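Local structure of probable M18 family aminopeptidase 1 (Thermotoga maritima, 2GLF) at residues Phe76-Leu86 against Ala296-Gln304; Pro345-Lys355 against Ile415-Gly423. The protein probably acts as a metal-dependent aminopeptidase of the M18 family, removing residues from the N-terminal end of peptides at a two-metal site. All coordinates share one frame; numbering follows the deposited sequence.

Contact 1 of 2, residues Phe76-Leu86 against Ala296-Gln304; sequences FRVVDDLKRGL and ALRQILKMQ
Phe76 lays its ring against helix 292-303, where Ala296, Leu297 and, one turn on, Ile300 receive it. Ile300 reaches over one face of the ring with its CD1, which stands 4.0 Å from the ring centroid and 29° off the normal, a CH-pi contact. Ala296 CB sits at the edge, 4.0 Å from Phe76 CE1, while Leu297 CD2 approaches obliquely at 3.7 Å from Phe76 CE2. Chi1 of -52° sets Phe76 CG beside the backbone N and opposite the carbonyl carbon, which turns the ring to the helix. Ile300 serves two neighbours more: with CG1 anti to the carbonyl carbon (chi1 -68°), CD1 goes to the ring, and CG2, anti to the backbone N, meets Val78 CG2 tip to tip at 3.9 Å and packs on Leu82 CD1, the Leu82 and Ile300 side chains crossing at about a right angle. The next residue, Leu301, touches Leu82 CB with its CD2 at 3.6 Å. The extended side chain of Gln304 passes Val78 in the opposite direction and ends beside Asp80, Asp81 and Leu82. Behind this shell, Asp81 OD2 accepts a hydrogen bond from the backbone N of Lys83, 3.1 Å away and above the carboxylate plane, an Asx turn at the short 3-10 segment carrying Leu82. Helix 310-318 backs the contact through Val316, against Leu301, and Arg298 on the far side of the helix pairs with Glu310 and with Asp314 of a second subunit. Replacing Phe76 by an alanine would probably open a gap beside the helix and leave Ile300 CD1 and Leu297 CD2 without the ring they pack on. Buried aliphatic and aromatic surfaces thus probably supply most of the hold, with polar groups gathered near Gln304.

Contact 2 of 2, residues Pro345-Lys355 against Ile415-Gly423; sequences PKLGYGVALVK and IDMGPALLG
Leu353 and Met417, a selenomethionine, face each other as a non-hydrogen-bonded pair where strand 351-354 runs antiparallel to strand 415-418, the short axes 161° apart. Met417 CB lies on the flank of the neighbouring strand, 3.9 Å from Ala352 O. CG, anti to the backbone N (chi1 -161°), stays near that carbonyl and rests 3.8 Å from Val351 CG1. Beyond it the chain bends at SE (chi3 -82°), turning CE back across Leu353 to lie 3.4 Å from its CG and equally near its CD1. Leu446 of helix 433-449 packs on this same side chain. On either side of the pair the backbones are joined: Ala352 and Gly418 exchange two hydrogen bonds, Ala352 N to Gly418 O at 2.7 Å and Gly418 N to Ala352 O at 3.0 Å, and Val354 N gives one to Asp416 O. The Asp416 carboxylate turns to Thr402 and Ser324, its side chain about 9 Å from a manganese ion. Past Pro419 the strands part. A water accepts a hydrogen bond from Ala420 N, 2.7 Å from its oxygen, and donates one to Gly350 O, while Pro345 CG packs on Ala420 CB and Leu347 CD1 on Leu422 CD2. Such antiparallel pairing near one edge of a mixed sheet, with helix 433-449 over the Met417 face, belongs to the alpha/beta catalytic fold of the zinc exopeptidases.

How the contacts relate
From the N terminus, contact 1 comes first: residues 76-86 meet residues 296-304 after 209 intervening residues, so its loop takes in the six-stranded antiparallel sheet and the metal ligands His92, Asp249 and Glu279. Strand 321-329, with the ligand Asp326, follows, and only then does contact 2 open, closing a shorter loop of 59 residues that holds helix 370-382 and strand 387-389. The loops lie in series, neither enclosing nor crossing the other. Both contacts reach the same mixed sheet: contact 1 fastens a helix beside strand 73-77, and contact 2 joins two strands toward the 387-389 edge. Their centres lie about 31 Å apart.

Contact 1 of 2, residues Phe76-Leu86 against Ala296-Gln304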
ATOM      1  N   PHE A  76     -36.476 -45.526  18.067  1.00 18.35           N
ATOM      2  CA  PHE A  76     -35.771 -46.772  18.311  1.00 18.63           C
ATOM      3  C   PHE A  76     -36.601 -47.982  17.925  1.00 18.53           C
ATOM      4  O   PHE A  76     -37.807 -47.898  17.681  1.00 18.74           O
ATOM      5  CB  PHE A  76     -35.382 -46.916  19.785  1.00 16.24           C
ATOM      6  CG  PHE A  76     -34.634 -45.744  20.337  1.00 16.73           C
ATOM      7  CD1 PHE A  76     -35.301 -44.758  21.067  1.00 16.24           C
ATOM      8  CD2 PHE A  76     -33.263 -45.610  20.121  1.00 17.23           C
ATOM      9  CE1 PHE A  76     -34.613 -43.661  21.569  1.00 16.24           C
ATOM     10  CE2 PHE A  76     -32.566 -44.512  20.620  1.00 16.24           C
ATOM     11  CZ  PHE A  76     -33.239 -43.536  21.344  1.00 16.24           C
ATOM     12  N   ARG A  77     -35.908 -49.110  17.855  1.00 27.21           N
ATOM     13  CA  ARG A  77     -36.503 -50.404  17.574  1.00 26.79           C
ATOM     14  C   ARG A  77     -35.732 -51.318  18.513  1.00 27.69           C
ATOM     15  O   ARG A  77     -34.836 -52.053  18.095  1.00 27.81           O
ATOM     16  CB  ARG A  77     -36.303 -50.815  16.109  1.00 19.44           C
ATOM     17  CG  ARG A  77     -37.297 -50.172  15.166  1.00 19.50           C
ATOM     18  CD  ARG A  77     -37.166 -50.709  13.757  1.00 19.99           C
ATOM     19  NE  ARG A  77     -37.421 -52.145  13.697  1.00 19.18           N
ATOM     20  CZ  ARG A  77     -37.273 -52.888  12.601  1.00 18.01           C
ATOM     21  NH1 ARG A  77     -36.870 -52.333  11.465  1.00 18.63           N
ATOM     22  NH2 ARG A  77     -37.514 -54.193  12.643  1.00 19.24           N
ATOM     23  N   VAL A  78     -36.054 -51.209  19.801  1.00 24.39           N
ATOM     24  CA  VAL A  78     -35.415 -52.018  20.825  1.00 25.28           C
ATOM     25  C   VAL A  78     -35.810 -53.447  20.509  1.00 26.03           C
ATOM     26  O   VAL A  78     -36.995 -53.749  20.346  1.00 26.86           O
ATOM     27  CB  VAL A  78     -35.909 -51.636  22.224  1.00 16.96           C
ATOM     28  CG1 VAL A  78     -35.277 -52.535  23.254  1.00 15.69           C
ATOM     29  CG2 VAL A  78     -35.558 -50.189  22.513  1.00 18.17           C
ATOM     30  N   VAL A  79     -34.814 -54.318  20.417  1.00 14.92           N
ATOM     31  CA  VAL A  79     -35.051 -55.704  20.066  1.00 14.55           C
ATOM     32  C   VAL A  79     -34.330 -56.671  21.000  1.00 15.78           C
ATOM     33  O   VAL A  79     -34.466 -57.889  20.881  1.00 16.17           O
ATOM     34  CB  VAL A  79     -34.620 -55.931  18.596  1.00 11.64           C
ATOM     35  CG1 VAL A  79     -34.662 -57.393  18.236  1.00  9.94           C
ATOM     36  CG2 VAL A  79     -35.548 -55.151  17.674  1.00  9.61           C
ATOM     37  N   ASP A  80     -33.569 -56.126  21.939  1.00 21.93           N
ATOM     38  CA  ASP A  80     -32.845 -56.952  22.892  1.00 22.48           C
ATOM     39  C   ASP A  80     -32.523 -56.110  24.120  1.00 22.92           C
ATOM     40  O   ASP A  80     -33.075 -55.023  24.295  1.00 23.67           O
ATOM     41  CB  ASP A  80     -31.549 -57.472  22.273  1.00 32.04           C
ATOM     42  CG  ASP A  80     -31.031 -58.721  22.970  1.00 35.75           C
ATOM     43  OD1 ASP A  80     -31.107 -58.788  24.217  1.00 38.64           O
ATOM     44  OD2 ASP A  80     -30.540 -59.636  22.275  1.00 36.48           O
ATOM     45  N   ASP A  81     -31.647 -56.615  24.977  1.00 25.67           N
ATOM     46  CA  ASP A  81     -31.249 -55.891  26.168  1.00 25.52           C
ATOM     47  C   ASP A  81     -30.355 -54.728  25.703  1.00 25.96           C
ATOM     48  O   ASP A  81     -29.364 -54.949  25.003  1.00 26.06           O
ATOM     49  CB  ASP A  81     -30.478 -56.847  27.084  1.00 38.16           C
ATOM     50  CG  ASP A  81     -29.974 -56.181  28.341  1.00 39.23           C
ATOM     51  OD1 ASP A  81     -29.267 -56.862  29.108  1.00 39.63           O
ATOM     52  OD2 ASP A  81     -30.279 -54.990  28.568  1.00 42.00           O
ATOM     53  N   LEU A  82     -30.698 -53.494  26.070  1.00 21.28           N
ATOM     54  CA  LEU A  82     -29.885 -52.350  25.650  1.00 21.52           C
ATOM     55  C   LEU A  82     -28.433 -52.489  26.044  1.00 22.00           C
ATOM     56  O   LEU A  82     -27.569 -51.830  25.468  1.00 22.70           O
ATOM     57  CB  LEU A  82     -30.405 -51.035  26.224  1.00 20.69           C
ATOM     58  CG  LEU A  82     -31.561 -50.330  25.519  1.00 22.27           C
ATOM     59  CD1 LEU A  82     -31.481 -48.839  25.873  1.00 24.04           C
ATOM     60  CD2 LEU A  82     -31.479 -50.526  24.004  1.00 20.97           C
ATOM     61  N   LYS A  83     -28.161 -53.334  27.034  1.00 21.54           N
ATOM     62  CA  LYS A  83     -26.788 -53.527  27.473  1.00 21.55           C
ATOM     63  C   LYS A  83     -25.927 -54.056  26.335  1.00 21.25           C
ATOM     64  O   LYS A  83     -24.710 -53.902  26.347  1.00 21.10           O
ATOM     65  CB  LYS A  83     -26.727 -54.482  28.673  1.00 29.83           C
ATOM     66  CG  LYS A  83     -27.008 -53.815  30.016  1.00 28.33           C
ATOM     67  CD  LYS A  83     -26.418 -54.629  31.159  1.00 29.78           C
ATOM     68  CE  LYS A  83     -27.294 -55.803  31.557  1.00 27.89           C
ATOM     69  NZ  LYS A  83     -28.451 -55.362  32.385  1.00 28.34           N
ATOM     70  N   ARG A  84     -26.562 -54.672  25.345  1.00 27.04           N
ATOM     71  CA  ARG A  84     -25.820 -55.200  24.207  1.00 27.56           C
ATOM     72  C   ARG A  84     -25.491 -54.070  23.233  1.00 26.85           C
ATOM     73  O   ARG A  84     -24.860 -54.294  22.198  1.00 26.45           O
ATOM     74  CB  ARG A  84     -26.638 -56.274  23.494  1.00 47.13           C
ATOM     75  CG  ARG A  84     -27.163 -57.341  24.424  1.00 50.82           C
ATOM     76  CD  ARG A  84     -27.706 -58.518  23.648  1.00 59.37           C
ATOM     77  NE  ARG A  84     -26.653 -59.224  22.923  1.00 64.19           N
ATOM     78  CZ  ARG A  84     -25.577 -59.753  23.496  1.00 69.04           C
ATOM     79  NH1 ARG A  84     -25.402 -59.654  24.808  1.00 69.31           N
ATOM     80  NH2 ARG A  84     -24.682 -60.394  22.759  1.00 70.92           N
ATOM     81  N   GLY A  85     -25.922 -52.858  23.580  1.00 26.45           N
ATOM     82  CA  GLY A  85     -25.681 -51.698  22.740  1.00 25.35           C
ATOM     83  C   GLY A  85     -26.638 -51.671  21.567  1.00 25.16           C
ATOM     84  O   GLY A  85     -27.449 -52.584  21.399  1.00 25.65           O
ATOM     85  N   LEU A  86     -26.567 -50.625  20.756  1.00 21.40           N
ATOM     86  CA  LEU A  86     -27.436 -50.541  19.592  1.00 19.79           C
ATOM     87  C   LEU A  86     -26.727 -49.891  18.420  1.00 19.60           C
ATOM     88  O   LEU A  86     -25.660 -49.300  18.580  1.00 19.25           O
ATOM     89  CB  LEU A  86     -28.740 -49.792  19.921  1.00 17.38           C
ATOM     90  CG  LEU A  86     -28.805 -48.450  20.657  1.00 15.55           C
ATOM     91  CD1 LEU A  86     -30.276 -48.079  20.861  1.00 11.86           C
ATOM     92  CD2 LEU A  86     -28.106 -48.537  22.009  1.00 13.41           C
ATOM     93  N   ALA A 296     -33.305 -40.305  26.674  1.00 22.83           N
ATOM     94  CA  ALA A 296     -34.087 -41.236  25.864  1.00 22.51           C
ATOM     95  C   ALA A 296     -33.645 -42.664  26.131  1.00 22.54           C
ATOM     96  O   ALA A 296     -34.466 -43.576  26.176  1.00 22.21           O
ATOM     97  CB  ALA A 296     -33.921 -40.918  24.382  1.00 25.63           C
ATOM     98  N   LEU A 297     -32.342 -42.853  26.304  1.00 26.60           N
ATOM     99  CA  LEU A 297     -31.805 -44.180  26.559  1.00 26.89           C
ATOM    100  C   LEU A 297     -32.068 -44.638  27.995  1.00 27.92           C
ATOM    101  O   LEU A 297     -32.365 -45.807  28.234  1.00 27.94           O
ATOM    102  CB  LEU A 297     -30.304 -44.212  26.240  1.00 12.56           C
ATOM    103  CG  LEU A 297     -29.949 -43.978  24.764  1.00 11.33           C
ATOM    104  CD1 LEU A 297     -28.508 -44.381  24.524  1.00  7.28           C
ATOM    105  CD2 LEU A 297     -30.858 -44.790  23.853  1.00  9.62           C
ATOM    106  N   ARG A 298     -31.969 -43.715  28.946  1.00 42.10           N
ATOM    107  CA  ARG A 298     -32.222 -44.053  30.341  1.00 43.06           C
ATOM    108  C   ARG A 298     -33.673 -44.502  30.525  1.00 43.60           C
ATOM    109  O   ARG A 298     -33.949 -45.457  31.252  1.00 43.55           O
ATOM    110  CB  ARG A 298     -31.926 -42.855  31.252  1.00 29.54           C
ATOM    111  CG  ARG A 298     -30.469 -42.727  31.657  1.00 30.63           C
ATOM    112  CD  ARG A 298     -30.313 -41.728  32.796  1.00 34.30           C
ATOM    113  NE  ARG A 298     -30.525 -40.352  32.356  1.00 36.81           N
ATOM    114  CZ  ARG A 298     -29.594 -39.598  31.777  1.00 37.22           C
ATOM    115  NH1 ARG A 298     -28.378 -40.081  31.570  1.00 38.71           N
ATOM    116  NH2 ARG A 298     -29.881 -38.364  31.392  1.00 36.47           N
ATOM    117  N   GLN A 299     -34.600 -43.815  29.863  1.00 30.23           N
ATOM    118  CA  GLN A 299     -36.008 -44.171  29.969  1.00 30.48           C
ATOM    119  C   GLN A 299     -36.185 -45.624  29.550  1.00 30.43           C
ATOM    120  O   GLN A 299     -36.867 -46.397  30.219  1.00 30.95           O
ATOM    121  CB  GLN A 299     -36.854 -43.269  29.074  1.00 35.81           C
ATOM    122  CG  GLN A 299     -38.346 -43.508  29.198  1.00 37.56           C
ATOM    123  CD  GLN A 299     -38.850 -43.330  30.621  1.00 41.57           C
ATOM    124  OE1 GLN A 299     -38.660 -42.279  31.235  1.00 41.15           O
ATOM    125  NE2 GLN A 299     -39.500 -44.363  31.150  1.00 45.46           N
ATOM    126  N   ILE A 300     -35.554 -45.986  28.441  1.00 26.24           N
ATOM    127  CA  ILE A 300     -35.633 -47.341  27.921  1.00 25.29           C
ATOM    128  C   ILE A 300     -34.961 -48.324  28.879  1.00 26.43           C
ATOM    129  O   ILE A 300     -35.441 -49.446  29.064  1.00 26.80           O
ATOM    130  CB  ILE A 300     -34.971 -47.427  26.518  1.00 19.88           C
ATOM    131  CG1 ILE A 300     -35.814 -46.636  25.510  1.00 18.22           C
ATOM    132  CG2 ILE A 300     -34.812 -48.897  26.082  1.00 17.95           C
ATOM    133  CD1 ILE A 300     -35.214 -46.572  24.125  1.00 14.97           C
ATOM    134  N   LEU A 301     -33.858 -47.900  29.491  1.00 38.25           N
ATOM    135  CA  LEU A 301     -33.141 -48.753  30.431  1.00 38.20           C
ATOM    136  C   LEU A 301     -33.971 -49.062  31.678  1.00 38.25           C
ATOM    137  O   LEU A 301     -34.023 -50.213  32.127  1.00 37.51           O
ATOM    138  CB  LEU A 301     -31.813 -48.106  30.836  1.00 14.74           C
ATOM    139  CG  LEU A 301     -30.691 -48.207  29.799  1.00 15.39           C
ATOM    140  CD1 LEU A 301     -29.454 -47.479  30.308  1.00 14.91           C
ATOM    141  CD2 LEU A 301     -30.371 -49.673  29.532  1.00 13.64           C
ATOM    142  N   LYS A 302     -34.616 -48.037  32.237  1.00 33.93           N
ATOM    143  CA  LYS A 302     -35.444 -48.219  33.426  1.00 33.66           C
ATOM    144  C   LYS A 302     -36.554 -49.193  33.091  1.00 33.46           C
ATOM    145  O   LYS A 302     -36.889 -50.067  33.891  1.00 32.33           O
ATOM    146  CB  LYS A 302     -36.054 -46.893  33.873  1.00 18.97           C
ATOM    147  CG  LYS A 302     -35.026 -45.870  34.286  1.00 19.73           C
ATOM    148  CD  LYS A 302     -34.175 -46.363  35.447  1.00 19.73           C
ATOM    149  CE  LYS A 302     -34.995 -46.499  36.716  1.00 20.09           C
ATOM    150  NZ  LYS A 302     -34.144 -46.903  37.866  1.00 22.43           N
HETATM  151  N   MSE A 303     -37.114 -49.036  31.895  1.00 18.78           N
HETATM  152  CA  MSE A 303     -38.186 -49.903  31.438  1.00 19.86           C
HETATM  153  C   MSE A 303     -37.729 -51.356  31.347  1.00 19.38           C
HETATM  154  O   MSE A 303     -38.540 -52.272  31.428  1.00 19.30           O
HETATM  155  CB  MSE A 303     -38.703 -49.426  30.086  1.00 53.20           C
HETATM  156  CG  MSE A 303     -39.302 -48.037  30.144  1.00 54.41           C
HETATM  157 SE   MSE A 303     -40.076 -47.497  28.465  1.00 58.31          SE
HETATM  158  CE  MSE A 303     -41.961 -47.773  28.860  1.00 56.35           C
ATOM    159  N   GLN A 304     -36.427 -51.561  31.180  1.00 21.22           N
ATOM    160  CA  GLN A 304     -35.879 -52.905  31.110  1.00 21.31           C
ATOM    161  C   GLN A 304     -35.377 -53.312  32.490  1.00 22.13           C
ATOM    162  O   GLN A 304     -34.653 -54.296  32.638  1.00 22.07           O
ATOM    163  CB  GLN A 304     -34.744 -52.965  30.094  1.00 11.86           C
ATOM    164  CG  GLN A 304     -35.226 -52.840  28.667  1.00 11.70           C
ATOM    165  CD  GLN A 304     -34.129 -53.078  27.645  1.00 11.97           C
ATOM    166  OE1 GLN A 304     -34.384 -53.075  26.438  1.00 11.70           O
ATOM    167  NE2 GLN A 304     -32.905 -53.285  28.121  1.00 13.09           N
TER

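Contact 2 of 2, residues Pro345-Lys355 against Ile415-Gly423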
ATOM      1  N   PRO A 345     -14.655 -37.210  -2.839  1.00 21.86           N
ATOM      2  CA  PRO A 345     -15.767 -37.981  -3.391  1.00 22.54           C
ATOM      3  C   PRO A 345     -16.261 -37.451  -4.731  1.00 23.73           C
ATOM      4  O   PRO A 345     -16.174 -36.251  -5.007  1.00 25.13           O
ATOM      5  CB  PRO A 345     -16.828 -37.859  -2.310  1.00 14.78           C
ATOM      6  CG  PRO A 345     -16.607 -36.466  -1.816  1.00 14.78           C
ATOM      7  CD  PRO A 345     -15.098 -36.401  -1.692  1.00 14.78           C
ATOM      8  N   LYS A 346     -16.783 -38.357  -5.554  1.00 18.75           N
ATOM      9  CA  LYS A 346     -17.330 -38.011  -6.863  1.00 18.50           C
ATOM     10  C   LYS A 346     -18.805 -38.419  -6.846  1.00 18.12           C
ATOM     11  O   LYS A 346     -19.165 -39.428  -6.221  1.00 18.46           O
ATOM     12  CB  LYS A 346     -16.604 -38.784  -7.968  1.00 14.55           C
ATOM     13  CG  LYS A 346     -15.103 -38.596  -8.011  1.00 17.60           C
ATOM     14  CD  LYS A 346     -14.722 -37.225  -8.535  1.00 24.75           C
ATOM     15  CE  LYS A 346     -13.710 -37.347  -9.662  1.00 25.41           C
ATOM     16  NZ  LYS A 346     -14.278 -38.153 -10.771  1.00 24.51           N
ATOM     17  N   LEU A 347     -19.651 -37.644  -7.525  1.00 11.86           N
ATOM     18  CA  LEU A 347     -21.085 -37.940  -7.588  1.00 12.15           C
ATOM     19  C   LEU A 347     -21.375 -39.279  -8.264  1.00 13.03           C
ATOM     20  O   LEU A 347     -20.801 -39.596  -9.301  1.00 13.24           O
ATOM     21  CB  LEU A 347     -21.829 -36.842  -8.353  1.00 11.98           C
ATOM     22  CG  LEU A 347     -21.940 -35.453  -7.733  1.00 11.98           C
ATOM     23  CD1 LEU A 347     -22.505 -34.492  -8.772  1.00 11.98           C
ATOM     24  CD2 LEU A 347     -22.830 -35.507  -6.505  1.00 11.98           C
ATOM     25  N   GLY A 348     -22.269 -40.059  -7.670  1.00 28.60           N
ATOM     26  CA  GLY A 348     -22.631 -41.342  -8.244  1.00 28.85           C
ATOM     27  C   GLY A 348     -21.654 -42.484  -8.017  1.00 28.93           C
ATOM     28  O   GLY A 348     -21.803 -43.556  -8.612  1.00 29.15           O
ATOM     29  N   TYR A 349     -20.654 -42.273  -7.166  1.00 14.63           N
ATOM     30  CA  TYR A 349     -19.689 -43.329  -6.898  1.00 14.63           C
ATOM     31  C   TYR A 349     -19.806 -43.932  -5.505  1.00 14.63           C
ATOM     32  O   TYR A 349     -18.819 -44.402  -4.933  1.00 14.63           O
ATOM     33  CB  TYR A 349     -18.262 -42.835  -7.168  1.00 17.11           C
ATOM     34  CG  TYR A 349     -17.923 -42.879  -8.643  1.00 18.51           C
ATOM     35  CD1 TYR A 349     -18.498 -41.977  -9.541  1.00 18.30           C
ATOM     36  CD2 TYR A 349     -17.103 -43.882  -9.156  1.00 17.46           C
ATOM     37  CE1 TYR A 349     -18.268 -42.083 -10.909  1.00 17.50           C
ATOM     38  CE2 TYR A 349     -16.872 -43.995 -10.521  1.00 17.15           C
ATOM     39  CZ  TYR A 349     -17.456 -43.096 -11.389  1.00 18.36           C
ATOM     40  OH  TYR A 349     -17.237 -43.223 -12.740  1.00 18.73           O
ATOM     41  N   GLY A 350     -21.024 -43.912  -4.971  1.00 19.64           N
ATOM     42  CA  GLY A 350     -21.276 -44.502  -3.671  1.00 20.60           C
ATOM     43  C   GLY A 350     -21.379 -43.583  -2.474  1.00 21.32           C
ATOM     44  O   GLY A 350     -21.305 -42.363  -2.598  1.00 22.55           O
ATOM     45  N   VAL A 351     -21.562 -44.193  -1.307  1.00 27.24           N
ATOM     46  CA  VAL A 351     -21.667 -43.461  -0.056  1.00 26.11           C
ATOM     47  C   VAL A 351     -20.259 -43.027   0.300  1.00 25.71           C
ATOM     48  O   VAL A 351     -19.293 -43.749   0.031  1.00 25.05           O
ATOM     49  CB  VAL A 351     -22.182 -44.354   1.086  1.00 27.10           C
ATOM     50  CG1 VAL A 351     -22.740 -43.497   2.199  1.00 25.90           C
ATOM     51  CG2 VAL A 351     -23.225 -45.309   0.567  1.00 27.10           C
ATOM     52  N   ALA A 352     -20.142 -41.851   0.903  1.00 13.40           N
ATOM     53  CA  ALA A 352     -18.840 -41.343   1.291  1.00 13.87           C
ATOM     54  C   ALA A 352     -18.558 -41.690   2.734  1.00 14.40           C
ATOM     55  O   ALA A 352     -19.399 -41.485   3.610  1.00 14.61           O
ATOM     56  CB  ALA A 352     -18.782 -39.841   1.104  1.00  7.54           C
ATOM     57  N   LEU A 353     -17.370 -42.236   2.967  1.00 23.31           N
ATOM     58  CA  LEU A 353     -16.929 -42.601   4.306  1.00 23.99           C
ATOM     59  C   LEU A 353     -15.886 -41.550   4.679  1.00 24.23           C
ATOM     60  O   LEU A 353     -14.821 -41.471   4.062  1.00 24.64           O
ATOM     61  CB  LEU A 353     -16.329 -44.015   4.292  1.00 13.25           C
ATOM     62  CG  LEU A 353     -15.830 -44.658   5.590  1.00 14.21           C
ATOM     63  CD1 LEU A 353     -15.817 -46.163   5.431  1.00 15.78           C
ATOM     64  CD2 LEU A 353     -14.439 -44.145   5.936  1.00 15.09           C
ATOM     65  N   VAL A 354     -16.218 -40.722   5.664  1.00 13.41           N
ATOM     66  CA  VAL A 354     -15.336 -39.648   6.117  1.00 13.41           C
ATOM     67  C   VAL A 354     -14.710 -40.005   7.455  1.00 14.00           C
ATOM     68  O   VAL A 354     -15.396 -40.031   8.482  1.00 14.87           O
ATOM     69  CB  VAL A 354     -16.115 -38.329   6.303  1.00  8.49           C
ATOM     70  CG1 VAL A 354     -15.154 -37.185   6.424  1.00  8.49           C
ATOM     71  CG2 VAL A 354     -17.080 -38.112   5.147  1.00  8.49           C
ATOM     72  N   LYS A 355     -13.409 -40.269   7.452  1.00 26.33           N
ATOM     73  CA  LYS A 355     -12.718 -40.628   8.684  1.00 27.73           C
ATOM     74  C   LYS A 355     -12.543 -39.442   9.633  1.00 28.31           C
ATOM     75  O   LYS A 355     -12.530 -39.618  10.852  1.00 28.28           O
ATOM     76  CB  LYS A 355     -11.358 -41.250   8.362  1.00 23.60           C
ATOM     77  CG  LYS A 355     -10.631 -41.768   9.581  1.00 23.57           C
ATOM     78  CD  LYS A 355      -9.542 -42.733   9.186  1.00 24.35           C
ATOM     79  CE  LYS A 355      -8.733 -43.177  10.392  1.00 24.72           C
ATOM     80  NZ  LYS A 355      -8.020 -42.032  11.022  1.00 26.93           N
ATOM     81  N   ILE A 415     -18.401 -42.722  13.242  1.00 18.80           N
ATOM     82  CA  ILE A 415     -17.828 -42.594  11.900  1.00 18.80           C
ATOM     83  C   ILE A 415     -18.772 -41.784  11.014  1.00 18.80           C
ATOM     84  O   ILE A 415     -19.947 -42.114  10.889  1.00 18.80           O
ATOM     85  CB  ILE A 415     -17.616 -43.987  11.237  1.00 11.01           C
ATOM     86  CG1 ILE A 415     -16.995 -43.834   9.848  1.00 11.01           C
ATOM     87  CG2 ILE A 415     -18.944 -44.716  11.122  1.00 11.01           C
ATOM     88  CD1 ILE A 415     -15.609 -43.257   9.865  1.00 11.01           C
ATOM     89  N   ASP A 416     -18.256 -40.719  10.409  1.00 26.09           N
ATOM     90  CA  ASP A 416     -19.066 -39.882   9.528  1.00 27.42           C
ATOM     91  C   ASP A 416     -19.315 -40.629   8.221  1.00 28.05           C
ATOM     92  O   ASP A 416     -18.401 -41.230   7.657  1.00 28.38           O
ATOM     93  CB  ASP A 416     -18.353 -38.561   9.238  1.00 41.22           C
ATOM     94  CG  ASP A 416     -18.039 -37.780  10.498  1.00 42.94           C
ATOM     95  OD1 ASP A 416     -16.927 -37.943  11.051  1.00 45.33           O
ATOM     96  OD2 ASP A 416     -18.914 -37.010  10.939  1.00 43.81           O
HETATM   97  N   MSE A 417     -20.551 -40.584   7.736  1.00 22.40           N
HETATM   98  CA  MSE A 417     -20.896 -41.278   6.505  1.00 24.85           C
HETATM   99  C   MSE A 417     -22.131 -40.655   5.865  1.00 22.76           C
HETATM  100  O   MSE A 417     -23.090 -40.294   6.549  1.00 22.94           O
HETATM  101  CB  MSE A 417     -21.146 -42.749   6.816  1.00 58.44           C
HETATM  102  CG  MSE A 417     -21.073 -43.662   5.622  1.00 62.62           C
HETATM  103 SE   MSE A 417     -20.929 -45.498   6.195  1.00 66.79          SE
HETATM  104  CE  MSE A 417     -19.027 -45.540   6.527  1.00 63.15           C
ATOM    105  N   GLY A 418     -22.096 -40.524   4.546  1.00  8.98           N
ATOM    106  CA  GLY A 418     -23.211 -39.932   3.832  1.00  8.98           C
ATOM    107  C   GLY A 418     -22.859 -39.627   2.388  1.00  8.98           C
ATOM    108  O   GLY A 418     -21.741 -39.899   1.956  1.00  8.98           O
ATOM    109  N   PRO A 419     -23.796 -39.064   1.612  1.00 24.32           N
ATOM    110  CA  PRO A 419     -23.538 -38.737   0.206  1.00 23.87           C
ATOM    111  C   PRO A 419     -22.778 -37.411   0.002  1.00 23.48           C
ATOM    112  O   PRO A 419     -22.670 -36.591   0.923  1.00 23.02           O
ATOM    113  CB  PRO A 419     -24.943 -38.717  -0.391  1.00  7.15           C
ATOM    114  CG  PRO A 419     -25.746 -38.126   0.713  1.00  7.15           C
ATOM    115  CD  PRO A 419     -25.213 -38.841   1.951  1.00  7.15           C
ATOM    116  N   ALA A 420     -22.253 -37.219  -1.209  1.00 20.07           N
ATOM    117  CA  ALA A 420     -21.512 -36.010  -1.556  1.00 19.12           C
ATOM    118  C   ALA A 420     -22.432 -35.011  -2.249  1.00 18.57           C
ATOM    119  O   ALA A 420     -23.241 -35.397  -3.094  1.00 19.24           O
ATOM    120  CB  ALA A 420     -20.344 -36.360  -2.471  1.00  8.98           C
ATOM    121  N   LEU A 421     -22.311 -33.732  -1.897  1.00 13.00           N
ATOM    122  CA  LEU A 421     -23.157 -32.702  -2.501  1.00 11.83           C
ATOM    123  C   LEU A 421     -22.381 -31.607  -3.222  1.00 11.29           C
ATOM    124  O   LEU A 421     -21.221 -31.334  -2.922  1.00 10.59           O
ATOM    125  CB  LEU A 421     -24.042 -32.014  -1.451  1.00  4.90           C
ATOM    126  CG  LEU A 421     -25.033 -32.772  -0.583  1.00  4.83           C
ATOM    127  CD1 LEU A 421     -25.806 -31.764   0.231  1.00  5.16           C
ATOM    128  CD2 LEU A 421     -25.973 -33.593  -1.434  1.00  4.83           C
ATOM    129  N   LEU A 422     -23.064 -30.972  -4.165  1.00  7.05           N
ATOM    130  CA  LEU A 422     -22.512 -29.872  -4.930  1.00  7.05           C
ATOM    131  C   LEU A 422     -23.300 -28.640  -4.499  1.00  7.05           C
ATOM    132  O   LEU A 422     -24.519 -28.679  -4.432  1.00  7.05           O
ATOM    133  CB  LEU A 422     -22.696 -30.141  -6.420  1.00 10.25           C
ATOM    134  CG  LEU A 422     -21.428 -30.475  -7.214  1.00 10.25           C
ATOM    135  CD1 LEU A 422     -20.512 -31.369  -6.406  1.00 10.25           C
ATOM    136  CD2 LEU A 422     -21.814 -31.127  -8.527  1.00 10.25           C
ATOM    137  N   GLY A 423     -22.605 -27.556  -4.177  1.00 13.01           N
ATOM    138  CA  GLY A 423     -23.287 -26.349  -3.751  1.00 12.78           C
ATOM    139  C   GLY A 423     -23.925 -26.480  -2.377  1.00 13.98           C
ATOM    140  O   GLY A 423     -25.052 -26.023  -2.153  1.00 14.32           O
TER
HETATM  141  O   HOH W   1     -21.646 -39.535  -2.493  1.00 12.24           O